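Local coordinates for inclusion membrane protein A (Chlamydia trachomatis, PDB 6E7E) that probably drives homotypic fusion of chlamydial inclusions as a SNARE-like membrane protein, represented here by its soluble domain, at residues C56-F67 with I142-T153. The protein carries 2 engineered substitutions. Numbering follows the deposited sequence.
Sequences CLQGFRDNYKGF and IGQLSQLSKTLT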
ATOM      1  N   CYS A  56       3.998 -10.151  -2.779  1.00 12.88           N
ATOM      2  CA  CYS A  56       3.759  -8.802  -3.323  1.00 15.09           C
ATOM      3  C   CYS A  56       3.415  -7.837  -2.181  1.00 14.16           C
ATOM      4  O   CYS A  56       3.594  -6.616  -2.352  1.00 17.83           O
ATOM      5  CB  CYS A  56       2.747  -8.811  -4.457  1.00 17.98           C
ATOM      6  SG  CYS A  56       1.043  -8.854  -3.913  1.00 20.37           S
ATOM      7  N   LEU A  57       2.995  -8.331  -1.025  1.00 13.77           N
ATOM      8  CA  LEU A  57       2.654  -7.470   0.135  1.00 15.08           C
ATOM      9  C   LEU A  57       3.862  -7.254   1.060  1.00 17.79           C
ATOM     10  O   LEU A  57       3.769  -6.389   1.937  1.00 20.97           O
ATOM     11  CB  LEU A  57       1.451  -8.067   0.861  1.00 14.95           C
ATOM     12  CG  LEU A  57       0.171  -8.079   0.035  1.00 15.81           C
ATOM     13  CD1 LEU A  57      -0.959  -8.730   0.802  1.00 15.85           C
ATOM     14  CD2 LEU A  57      -0.235  -6.676  -0.375  1.00 18.95           C
ATOM     15  N   GLN A  58       4.992  -7.922   0.810  1.00 18.80           N
ATOM     16  CA  GLN A  58       6.246  -7.688   1.560  1.00 21.80           C
ATOM     17  C   GLN A  58       6.632  -6.216   1.454  1.00 21.64           C
ATOM     18  O   GLN A  58       6.611  -5.662   0.345  1.00 21.00           O
ATOM     19  CB  GLN A  58       7.396  -8.538   1.020  1.00 23.99           C
ATOM     20  CG  GLN A  58       7.296 -10.017   1.351  1.00 25.66           C
ATOM     21  CD  GLN A  58       8.485 -10.810   0.867  1.00 31.20           C
ATOM     22  OE1 GLN A  58       9.201 -11.421   1.652  1.00 41.79           O
ATOM     23  NE2 GLN A  58       8.702 -10.807  -0.439  1.00 34.34           N
ATOM     24  N   GLY A  59       6.956  -5.615   2.590  1.00 24.66           N
ATOM     25  CA  GLY A  59       7.526  -4.267   2.630  1.00 22.71           C
ATOM     26  C   GLY A  59       6.520  -3.220   2.189  1.00 22.49           C
ATOM     27  O   GLY A  59       6.952  -2.144   1.737  1.00 22.82           O
ATOM     28  N   PHE A  60       5.216  -3.462   2.350  1.00 21.21           N
ATOM     29  CA  PHE A  60       4.205  -2.478   1.914  1.00 17.84           C
ATOM     30  C   PHE A  60       4.463  -1.142   2.616  1.00 14.71           C
ATOM     31  O   PHE A  60       4.276  -0.163   1.961  1.00 16.33           O
ATOM     32  CB  PHE A  60       2.773  -2.987   2.099  1.00 18.66           C
ATOM     33  CG  PHE A  60       1.745  -1.983   1.646  1.00 16.51           C
ATOM     34  CD1 PHE A  60       1.448  -1.803   0.312  1.00 18.53           C
ATOM     35  CD2 PHE A  60       1.198  -1.091   2.533  1.00 13.54           C
ATOM     36  CE1 PHE A  60       0.555  -0.826  -0.102  1.00 19.32           C
ATOM     37  CE2 PHE A  60       0.298  -0.121   2.123  1.00 15.03           C
ATOM     38  CZ  PHE A  60      -0.018   0.015   0.805  1.00 17.92           C
ATOM     39  N   ARG A  61       4.832  -1.098   3.894  1.00 16.04           N
ATOM     40  CA  ARG A  61       4.985   0.208   4.595  1.00 18.87           C
ATOM     41  C   ARG A  61       6.005   1.056   3.838  1.00 19.53           C
ATOM     42  O   ARG A  61       5.813   2.277   3.722  1.00 22.19           O
ATOM     43  CB  ARG A  61       5.319   0.015   6.076  1.00 25.18           C
ATOM     44  CG  ARG A  61       6.709  -0.519   6.378  1.00 30.79           C
ATOM     45  CD  ARG A  61       7.088  -0.152   7.805  1.00 36.69           C
ATOM     46  NE  ARG A  61       8.265  -0.877   8.270  1.00 46.46           N
ATOM     47  CZ  ARG A  61       8.257  -2.083   8.840  1.00 49.66           C
ATOM     48  NH1 ARG A  61       7.123  -2.736   9.040  1.00 49.27           N
ATOM     49  NH2 ARG A  61       9.400  -2.635   9.208  1.00 50.85           N
ATOM     50  N   ASP A  62       7.011   0.402   3.276  1.00 20.44           N
ATOM     51  CA  ASP A  62       8.105   1.110   2.571  1.00 24.44           C
ATOM     52  C   ASP A  62       7.541   1.757   1.308  1.00 22.81           C
ATOM     53  O   ASP A  62       8.089   2.754   0.898  1.00 28.98           O
ATOM     54  CB  ASP A  62       9.286   0.181   2.272  1.00 28.38           C
ATOM     55  CG  ASP A  62       9.956  -0.330   3.534  1.00 36.87           C
ATOM     56  OD1 ASP A  62      10.123   0.479   4.467  1.00 44.75           O
ATOM     57  OD2 ASP A  62      10.277  -1.541   3.582  1.00 48.94           O
ATOM     58  N   ASN A  63       6.425   1.269   0.768  1.00 21.26           N
ATOM     59  CA  ASN A  63       5.850   1.759  -0.511  1.00 20.12           C
ATOM     60  C   ASN A  63       5.094   3.084  -0.326  1.00 16.12           C
ATOM     61  O   ASN A  63       4.724   3.695  -1.354  1.00 16.39           O
ATOM     62  CB  ASN A  63       4.943   0.696  -1.138  1.00 22.65           C
ATOM     63  CG  ASN A  63       5.725  -0.473  -1.707  1.00 29.89           C
ATOM     64  OD1 ASN A  63       5.366  -1.642  -1.528  1.00 36.33           O
ATOM     65  ND2 ASN A  63       6.848  -0.162  -2.334  1.00 35.12           N
ATOM     66  N   TYR A  64       4.930   3.588   0.897  1.00 14.85           N
ATOM     67  CA  TYR A  64       4.340   4.946   1.069  1.00 14.34           C
ATOM     68  C   TYR A  64       5.205   5.821   1.977  1.00 13.43           C
ATOM     69  O   TYR A  64       4.778   6.898   2.399  1.00 13.63           O
ATOM     70  CB  TYR A  64       2.883   4.925   1.544  1.00 13.85           C
ATOM     71  CG  TYR A  64       2.651   4.242   2.871  1.00 12.49           C
ATOM     72  CD1 TYR A  64       2.763   4.931   4.057  1.00 12.07           C
ATOM     73  CD2 TYR A  64       2.311   2.905   2.948  1.00 13.11           C
ATOM     74  CE1 TYR A  64       2.578   4.323   5.281  1.00 13.29           C
ATOM     75  CE2 TYR A  64       2.104   2.276   4.162  1.00 13.68           C
ATOM     76  CZ  TYR A  64       2.279   2.980   5.333  1.00 13.11           C
ATOM     77  OH  TYR A  64       2.072   2.340   6.519  1.00 16.22           O
ATOM     78  N   LYS A  65       6.442   5.414   2.225  1.00 13.81           N
ATOM     79  CA  LYS A  65       7.324   6.155   3.161  1.00 14.77           C
ATOM     80  C   LYS A  65       7.459   7.626   2.761  1.00 13.81           C
ATOM     81  O   LYS A  65       7.583   8.464   3.663  1.00 13.54           O
ATOM     82  CB  LYS A  65       8.680   5.463   3.186  1.00 19.07           C
ATOM     83  CG  LYS A  65       9.715   6.123   4.075  1.00 23.52           C
ATOM     84  CD  LYS A  65      11.079   5.468   4.020  1.00 30.51           C
ATOM     85  CE  LYS A  65      11.308   4.621   2.785  1.00 34.82           C
ATOM     86  NZ  LYS A  65      12.744   4.524   2.436  1.00 39.30           N
ATOM     87  N   GLY A  66       7.495   7.955   1.476  1.00 12.62           N
ATOM     88  CA  GLY A  66       7.676   9.365   1.109  1.00 11.77           C
ATOM     89  C   GLY A  66       6.524  10.220   1.582  1.00 11.90           C
ATOM     90  O   GLY A  66       6.730  11.376   1.959  1.00 12.84           O
ATOM     91  N   PHE A  67       5.309   9.690   1.554  1.00 13.10           N
ATOM     92  CA  PHE A  67       4.117  10.437   2.019  1.00 12.99           C
ATOM     93  C   PHE A  67       4.199  10.605   3.525  1.00 12.73           C
ATOM     94  O   PHE A  67       3.828  11.664   4.035  1.00 13.23           O
ATOM     95  CB  PHE A  67       2.845   9.759   1.552  1.00 13.03           C
ATOM     96  CG  PHE A  67       2.631   9.833   0.075  1.00 15.10           C
ATOM     97  CD1 PHE A  67       2.341  11.049  -0.509  1.00 16.21           C
ATOM     98  CD2 PHE A  67       2.825   8.728  -0.732  1.00 15.50           C
ATOM     99  CE1 PHE A  67       2.162  11.145  -1.876  1.00 18.76           C
ATOM    100  CE2 PHE A  67       2.647   8.824  -2.101  1.00 19.16           C
ATOM    101  CZ  PHE A  67       2.297  10.029  -2.661  1.00 19.07           C
ATOM    102  N   ILE A 142       0.001  -1.013  -6.104  1.00 12.00           N
ATOM    103  CA  ILE A 142       1.193  -0.863  -5.228  1.00 13.70           C
ATOM    104  C   ILE A 142       2.325  -0.248  -6.056  1.00 14.49           C
ATOM    105  O   ILE A 142       3.051   0.627  -5.519  1.00 16.28           O
ATOM    106  CB  ILE A 142       1.571  -2.189  -4.549  1.00 15.21           C
ATOM    107  CG1 ILE A 142       0.477  -2.636  -3.577  1.00 16.06           C
ATOM    108  CG2 ILE A 142       2.902  -2.069  -3.834  1.00 19.58           C
ATOM    109  CD1 ILE A 142       0.680  -4.048  -3.066  1.00 18.09           C
ATOM    110  N   GLY A 143       2.479  -0.639  -7.317  1.00 15.09           N
ATOM    111  CA  GLY A 143       3.541  -0.071  -8.162  1.00 16.70           C
ATOM    112  C   GLY A 143       3.349   1.420  -8.326  1.00 16.69           C
ATOM    113  O   GLY A 143       4.337   2.187  -8.251  1.00 17.72           O
ATOM    114  N   GLN A 144       2.114   1.828  -8.620  1.00 14.73           N
ATOM    115  CA  GLN A 144       1.786   3.261  -8.834  1.00 16.89           C
ATOM    116  C   GLN A 144       2.077   4.055  -7.549  1.00 15.14           C
ATOM    117  O   GLN A 144       2.736   5.106  -7.595  1.00 17.46           O
ATOM    118  CB  GLN A 144       0.343   3.403  -9.320  1.00 18.59           C
ATOM    119  CG  GLN A 144      -0.212   4.816  -9.384  1.00 25.13           C
ATOM    120  CD  GLN A 144      -1.213   4.985 -10.504  1.00 31.35           C
ATOM    121  OE1 GLN A 144      -2.361   5.378 -10.290  1.00 37.07           O
ATOM    122  NE2 GLN A 144      -0.784   4.679 -11.718  1.00 38.95           N
ATOM    123  N   LEU A 145       1.620   3.547  -6.409  1.00 14.61           N
ATOM    124  CA  LEU A 145       1.869   4.222  -5.118  1.00 13.88           C
ATOM    125  C   LEU A 145       3.375   4.321  -4.824  1.00 13.75           C
ATOM    126  O   LEU A 145       3.859   5.384  -4.424  1.00 14.18           O
ATOM    127  CB  LEU A 145       1.137   3.431  -4.038  1.00 12.80           C
ATOM    128  CG  LEU A 145       1.377   3.934  -2.617  1.00 13.29           C
ATOM    129  CD1 LEU A 145       0.783   5.318  -2.412  1.00 16.51           C
ATOM    130  CD2 LEU A 145       0.839   2.943  -1.599  1.00 15.41           C
ATOM    131  N   SER A 146       4.085   3.210  -5.001  1.00 13.97           N
ATOM    132  CA  SER A 146       5.535   3.096  -4.691  1.00 13.57           C
ATOM    133  C   SER A 146       6.326   4.114  -5.511  1.00 13.43           C
ATOM    134  O   SER A 146       7.248   4.731  -4.972  1.00 13.80           O
ATOM    135  CB  SER A 146       6.011   1.683  -4.912  1.00 15.67           C
ATOM    136  OG  SER A 146       7.416   1.542  -4.781  1.00 21.26           O
ATOM    137  N   GLN A 147       5.967   4.304  -6.772  1.00 13.66           N
ATOM    138  CA  GLN A 147       6.710   5.261  -7.604  1.00 13.69           C
ATOM    139  C   GLN A 147       6.498   6.680  -7.072  1.00 13.50           C
ATOM    140  O   GLN A 147       7.472   7.453  -6.991  1.00 15.02           O
ATOM    141  CB  GLN A 147       6.263   5.145  -9.047  1.00 14.98           C
ATOM    142  CG  GLN A 147       7.078   5.990 -10.000  1.00 16.61           C
ATOM    143  CD  GLN A 147       6.588   5.774 -11.411  1.00 21.52           C
ATOM    144  OE1 GLN A 147       5.427   6.030 -11.719  1.00 27.82           O
ATOM    145  NE2 GLN A 147       7.467   5.317 -12.281  1.00 24.60           N
ATOM    146  N   LEU A 148       5.268   7.072  -6.749  1.00 13.89           N
ATOM    147  CA  LEU A 148       5.009   8.426  -6.176  1.00 13.76           C
ATOM    148  C   LEU A 148       5.804   8.602  -4.874  1.00 13.13           C
ATOM    149  O   LEU A 148       6.402   9.667  -4.647  1.00 13.56           O
ATOM    150  CB  LEU A 148       3.521   8.621  -5.872  1.00 16.04           C
ATOM    151  CG  LEU A 148       2.584   8.679  -7.073  1.00 18.14           C
ATOM    152  CD1 LEU A 148       1.134   8.773  -6.637  1.00 20.73           C
ATOM    153  CD2 LEU A 148       2.911   9.836  -7.991  1.00 19.86           C
ATOM    154  N   SER A 149       5.768   7.599  -4.020  1.00 12.26           N
ATOM    155  CA  SER A 149       6.408   7.622  -2.692  1.00 11.67           C
ATOM    156  C   SER A 149       7.923   7.742  -2.834  1.00 12.09           C
ATOM    157  O   SER A 149       8.527   8.550  -2.112  1.00 12.36           O
ATOM    158  CB  SER A 149       6.044   6.369  -1.958  1.00 12.21           C
ATOM    159  OG  SER A 149       6.715   6.282  -0.729  1.00 13.66           O
ATOM    160  N   LYS A 150       8.512   6.941  -3.697  1.00 12.84           N
ATOM    161  CA  LYS A 150       9.974   6.935  -3.828  1.00 12.97           C
ATOM    162  C   LYS A 150      10.461   8.286  -4.342  1.00 11.69           C
ATOM    163  O   LYS A 150      11.503   8.778  -3.897  1.00 12.49           O
ATOM    164  CB  LYS A 150      10.401   5.815  -4.766  1.00 15.80           C
ATOM    165  CG  LYS A 150      10.428   4.468  -4.072  1.00 23.00           C
ATOM    166  CD  LYS A 150      11.738   4.156  -3.385  1.00 31.73           C
ATOM    167  CE  LYS A 150      11.718   2.808  -2.695  1.00 39.40           C
ATOM    168  NZ  LYS A 150      12.982   2.552  -1.971  1.00 48.16           N
ATOM    169  N   THR A 151       9.730   8.880  -5.272  1.00 11.62           N
ATOM    170  CA  THR A 151      10.067  10.215  -5.773  1.00 11.14           C
ATOM    171  C   THR A 151      10.107  11.194  -4.589  1.00 10.45           C
ATOM    172  O   THR A 151      11.073  11.949  -4.424  1.00 11.14           O
ATOM    173  CB  THR A 151       9.082  10.640  -6.859  1.00 12.34           C
ATOM    174  OG1 THR A 151       9.259   9.795  -7.988  1.00 15.96           O
ATOM    175  CG2 THR A 151       9.292  12.073  -7.267  1.00 12.95           C
ATOM    176  N   LEU A 152       9.046  11.193  -3.789  1.00 10.45           N
ATOM    177  CA  LEU A 152       8.985  12.099  -2.634  1.00 11.52           C
ATOM    178  C   LEU A 152      10.099  11.816  -1.650  1.00 10.75           C
ATOM    179  O   LEU A 152      10.708  12.806  -1.161  1.00 11.59           O
ATOM    180  CB  LEU A 152       7.658  11.924  -1.934  1.00 13.33           C
ATOM    181  CG  LEU A 152       6.592  12.939  -2.228  1.00 18.61           C
ATOM    182  CD1 LEU A 152       5.378  12.548  -1.423  1.00 21.61           C
ATOM    183  CD2 LEU A 152       7.043  14.363  -1.907  1.00 17.99           C
ATOM    184  N   THR A 153      10.430  10.573  -1.375  1.00 10.88           N
ATOM    185  CA  THR A 153      11.513  10.269  -0.433  1.00 11.85           C
ATOM    186  C   THR A 153      12.773  10.931  -0.960  1.00 11.39           C
ATOM    187  O   THR A 153      13.505  11.500  -0.154  1.00 12.56           O
ATOM    188  CB  THR A 153      11.661   8.752  -0.285  1.00 14.22           C
ATOM    189  OG1 THR A 153      10.549   8.267   0.457  1.00 15.03           O
ATOM    190  CG2 THR A 153      12.972   8.374   0.375  1.00 18.93           C
TER
HETATM  191  O   HOH W   1       8.561   4.322  -1.051  1.00 26.48           O
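L57 meets I142 methyl to methyl, CD2 on CD1 at 3.9 Å, their side chains crossing at about a right angle. Past the type II turn L57–F60, the F60 ring swings inward because CG stands anti to the backbone N (chi1 -180°); I142 CG1 lies at its edge, near the ring plane, and L145 CD2 touches CZ. A water bridges D62 O and S149 OG. The flat amide of N63 suits the boundary between apolar and polar neighbours: OD1 rests on I142 CG2, while ND2 is 3.0 Å from S146 OG. The N63 backbone O takes a CA-H...O contact from S146 CA (3.5 Å). Glycine suits position 66 because, lacking a side chain, it lets the backbones approach closely: G66 CA makes a CA-H...O contact to S149 O (3.4 Å). S149 is small enough for this site, and its OG accepts the G66 N-H (2.9 Å, 161°). F67 then fits as a knob between L145, L148, S149 and L152, with L152 CD1 over one ring face in a CH-pi contact, 3.9 Å from the centroid. L93 of helix 87–107 extends this apolar contact to a third helix. The link between helices 44–57 and 65–73, and the first turn of the second, thus pack on helix 125–165 through a close glycine contact and a single knob-into-hole, F67, within an all-helical bundle.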